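Long-range contact in general glycosylation pathway protein (PDB 3AAG), which transfers a preassembled heptasaccharide from a lipid carrier to asparagine side chains of target proteins, this chain being its C-terminal periplasmic domain: residues A[15-19]-A[141-145]. Numbering follows the deposited sequence.
Sequences EASLL and YMPAR
The ring of Y141 is covered on one face by L19, whose CD2 methyl sits 4.2 Å from the ring centroid and 19° off its normal, a CH-pi contact. L18 adds an oblique apolar contact, its CD2 3.6 Å from CE1 of Y141. Branched leucine methyls suit this buried ring; chi1 is t in L18 and m in L19. Residues 15-19 form one helical turn (L19 N to E15 O, 2.8 Å), whose i, i+3, i+4 spacing brings E15, L18 and the end of L19 to the side that meets 141-145. The latter is extended through P143 and turns into a 3-10 segment at A144 and R145. CA atoms stay 9.0 Å apart for E15 and P143 and 9.3 Å for L19 and Y141, so long side chains must bridge the gap. Y141, with chi1 t, packs its ring against leucines while its OH donates a hydrogen bond to E15 OE1 (3.1 Å). The same OE1 forms a salt bridge with R145 NH1 (3.4 Å), near the guanidinium plane; with R145 chi1 p, these long side chains meet with their charges at the more exposed margin. R145 also touches Y38 of the WWDYG motif, beside elements that probably bind the acceptor sequon, as in related oligosaccharyltransferases. Y141 makes a backbone hydrogen bond with V33 of strand 31-33, the parallel neighbour of strand 138-140, while L19 packs on V42 and Y45 of helix 39-46, and M142 and A144 touch helix 260-266.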
ATOM      1  N   GLU A  15      -6.637   9.709  14.712  1.00 13.86           N
ATOM      2  CA  GLU A  15      -5.504   8.794  14.617  1.00 13.68           C
ATOM      3  C   GLU A  15      -5.047   8.333  15.997  1.00 13.33           C
ATOM      4  O   GLU A  15      -4.913   7.135  16.251  1.00 13.31           O
ATOM      5  CB  GLU A  15      -4.343   9.461  13.877  1.00 13.79           C
ATOM      6  CG  GLU A  15      -3.514   8.514  13.023  1.00 14.39           C
ATOM      7  CD  GLU A  15      -2.276   9.181  12.447  1.00 15.45           C
ATOM      8  OE1 GLU A  15      -1.791   8.731  11.384  1.00 15.66           O
ATOM      9  OE2 GLU A  15      -1.788  10.157  13.059  1.00 15.92           O
ATOM     10  N   ALA A  16      -4.805   9.290  16.886  1.00 12.89           N
ATOM     11  CA  ALA A  16      -4.364   8.982  18.239  1.00 12.51           C
ATOM     12  C   ALA A  16      -5.226   7.884  18.857  1.00 12.25           C
ATOM     13  O   ALA A  16      -4.714   6.967  19.502  1.00 12.28           O
ATOM     14  CB  ALA A  16      -4.390  10.234  19.105  1.00 12.40           C
ATOM     15  N   SER A  17      -6.533   7.976  18.654  1.00 11.85           N
ATOM     16  CA  SER A  17      -7.455   7.008  19.230  1.00 11.54           C
ATOM     17  C   SER A  17      -7.221   5.620  18.646  1.00 11.26           C
ATOM     18  O   SER A  17      -7.137   4.633  19.377  1.00 11.35           O
ATOM     19  CB  SER A  17      -8.902   7.443  18.999  1.00 11.57           C
ATOM     20  OG  SER A  17      -9.029   8.851  19.117  1.00 11.81           O
ATOM     21  N   LEU A  18      -7.113   5.551  17.323  1.00 10.81           N
ATOM     22  CA  LEU A  18      -6.939   4.278  16.641  1.00 10.42           C
ATOM     23  C   LEU A  18      -5.601   3.629  16.996  1.00 10.24           C
ATOM     24  O   LEU A  18      -5.520   2.416  17.190  1.00 10.15           O
ATOM     25  CB  LEU A  18      -7.058   4.467  15.128  1.00 10.35           C
ATOM     26  CG  LEU A  18      -6.786   3.238  14.260  1.00 10.31           C
ATOM     27  CD1 LEU A  18      -7.569   3.324  12.963  1.00 10.59           C
ATOM     28  CD2 LEU A  18      -5.298   3.096  13.981  1.00 10.39           C
ATOM     29  N   LEU A  19      -4.554   4.444  17.085  1.00  9.98           N
ATOM     30  CA  LEU A  19      -3.229   3.944  17.425  1.00  9.75           C
ATOM     31  C   LEU A  19      -3.088   3.685  18.923  1.00  9.81           C
ATOM     32  O   LEU A  19      -2.229   2.912  19.351  1.00  9.79           O
ATOM     33  CB  LEU A  19      -2.154   4.917  16.946  1.00  9.58           C
ATOM     34  CG  LEU A  19      -1.998   4.992  15.427  1.00  9.32           C
ATOM     35  CD1 LEU A  19      -0.947   6.016  15.028  1.00  9.07           C
ATOM     36  CD2 LEU A  19      -1.661   3.621  14.864  1.00  9.32           C
ATOM     37  N   TYR A 141      -0.355  -1.042   9.008  1.00  9.69           N
ATOM     38  CA  TYR A 141      -1.132   0.179   9.172  1.00  9.64           C
ATOM     39  C   TYR A 141      -1.269   0.890   7.831  1.00  9.69           C
ATOM     40  O   TYR A 141      -0.275   1.260   7.213  1.00  9.61           O
ATOM     41  CB  TYR A 141      -0.460   1.096  10.193  1.00  9.53           C
ATOM     42  CG  TYR A 141      -1.192   2.393  10.446  1.00  9.23           C
ATOM     43  CD1 TYR A 141      -2.484   2.397  10.951  1.00  9.23           C
ATOM     44  CD2 TYR A 141      -0.586   3.614  10.187  1.00  8.88           C
ATOM     45  CE1 TYR A 141      -3.154   3.582  11.190  1.00  8.81           C
ATOM     46  CE2 TYR A 141      -1.247   4.803  10.423  1.00  8.69           C
ATOM     47  CZ  TYR A 141      -2.529   4.781  10.923  1.00  8.60           C
ATOM     48  OH  TYR A 141      -3.190   5.964  11.157  1.00  8.79           O
HETATM   49  N   MSE A 142      -2.506   1.069   7.382  1.00  9.95           N
HETATM   50  CA  MSE A 142      -2.772   1.691   6.092  1.00 10.29           C
HETATM   51  C   MSE A 142      -3.838   2.771   6.221  1.00 10.02           C
HETATM   52  O   MSE A 142      -5.033   2.479   6.191  1.00 10.03           O
HETATM   53  CB  MSE A 142      -3.229   0.643   5.079  1.00 10.59           C
HETATM   54  CG  MSE A 142      -2.528  -0.690   5.203  1.00 12.28           C
HETATM   55 SE   MSE A 142      -2.981  -1.881   3.730  1.00 17.34          SE
HETATM   56  CE  MSE A 142      -4.690  -2.553   4.383  1.00 15.82           C
ATOM     57  N   PRO A 143      -3.406   4.029   6.371  1.00  9.88           N
ATOM     58  CA  PRO A 143      -4.327   5.156   6.460  1.00  9.84           C
ATOM     59  C   PRO A 143      -4.810   5.614   5.088  1.00  9.73           C
ATOM     60  O   PRO A 143      -4.085   5.494   4.104  1.00  9.75           O
ATOM     61  CB  PRO A 143      -3.473   6.245   7.110  1.00  9.78           C
ATOM     62  CG  PRO A 143      -2.086   5.937   6.671  1.00  9.99           C
ATOM     63  CD  PRO A 143      -2.000   4.439   6.524  1.00  9.86           C
ATOM     64  N   ALA A 144      -6.029   6.136   5.028  1.00  9.75           N
ATOM     65  CA  ALA A 144      -6.534   6.757   3.810  1.00  9.73           C
ATOM     66  C   ALA A 144      -5.536   7.771   3.249  1.00  9.79           C
ATOM     67  O   ALA A 144      -5.161   7.703   2.079  1.00  9.90           O
ATOM     68  CB  ALA A 144      -7.875   7.420   4.072  1.00  9.62           C
ATOM     69  N   ARG A 145      -5.107   8.705   4.090  1.00  9.83           N
ATOM     70  CA  ARG A 145      -4.328   9.849   3.629  1.00  9.95           C
ATOM     71  C   ARG A 145      -3.076   9.446   2.857  1.00 10.00           C
ATOM     72  O   ARG A 145      -2.458  10.279   2.194  1.00 10.04           O
ATOM     73  CB  ARG A 145      -3.951  10.756   4.803  1.00  9.93           C
ATOM     74  CG  ARG A 145      -3.140  10.067   5.887  1.00 10.43           C
ATOM     75  CD  ARG A 145      -3.099  10.895   7.159  1.00 10.61           C
ATOM     76  NE  ARG A 145      -2.002  11.858   7.140  1.00 11.27           N
ATOM     77  CZ  ARG A 145      -1.012  11.881   8.027  1.00 11.94           C
ATOM     78  NH1 ARG A 145      -0.981  10.994   9.015  1.00 11.93           N
ATOM     79  NH2 ARG A 145      -0.053  12.795   7.929  1.00 11.81           N
TER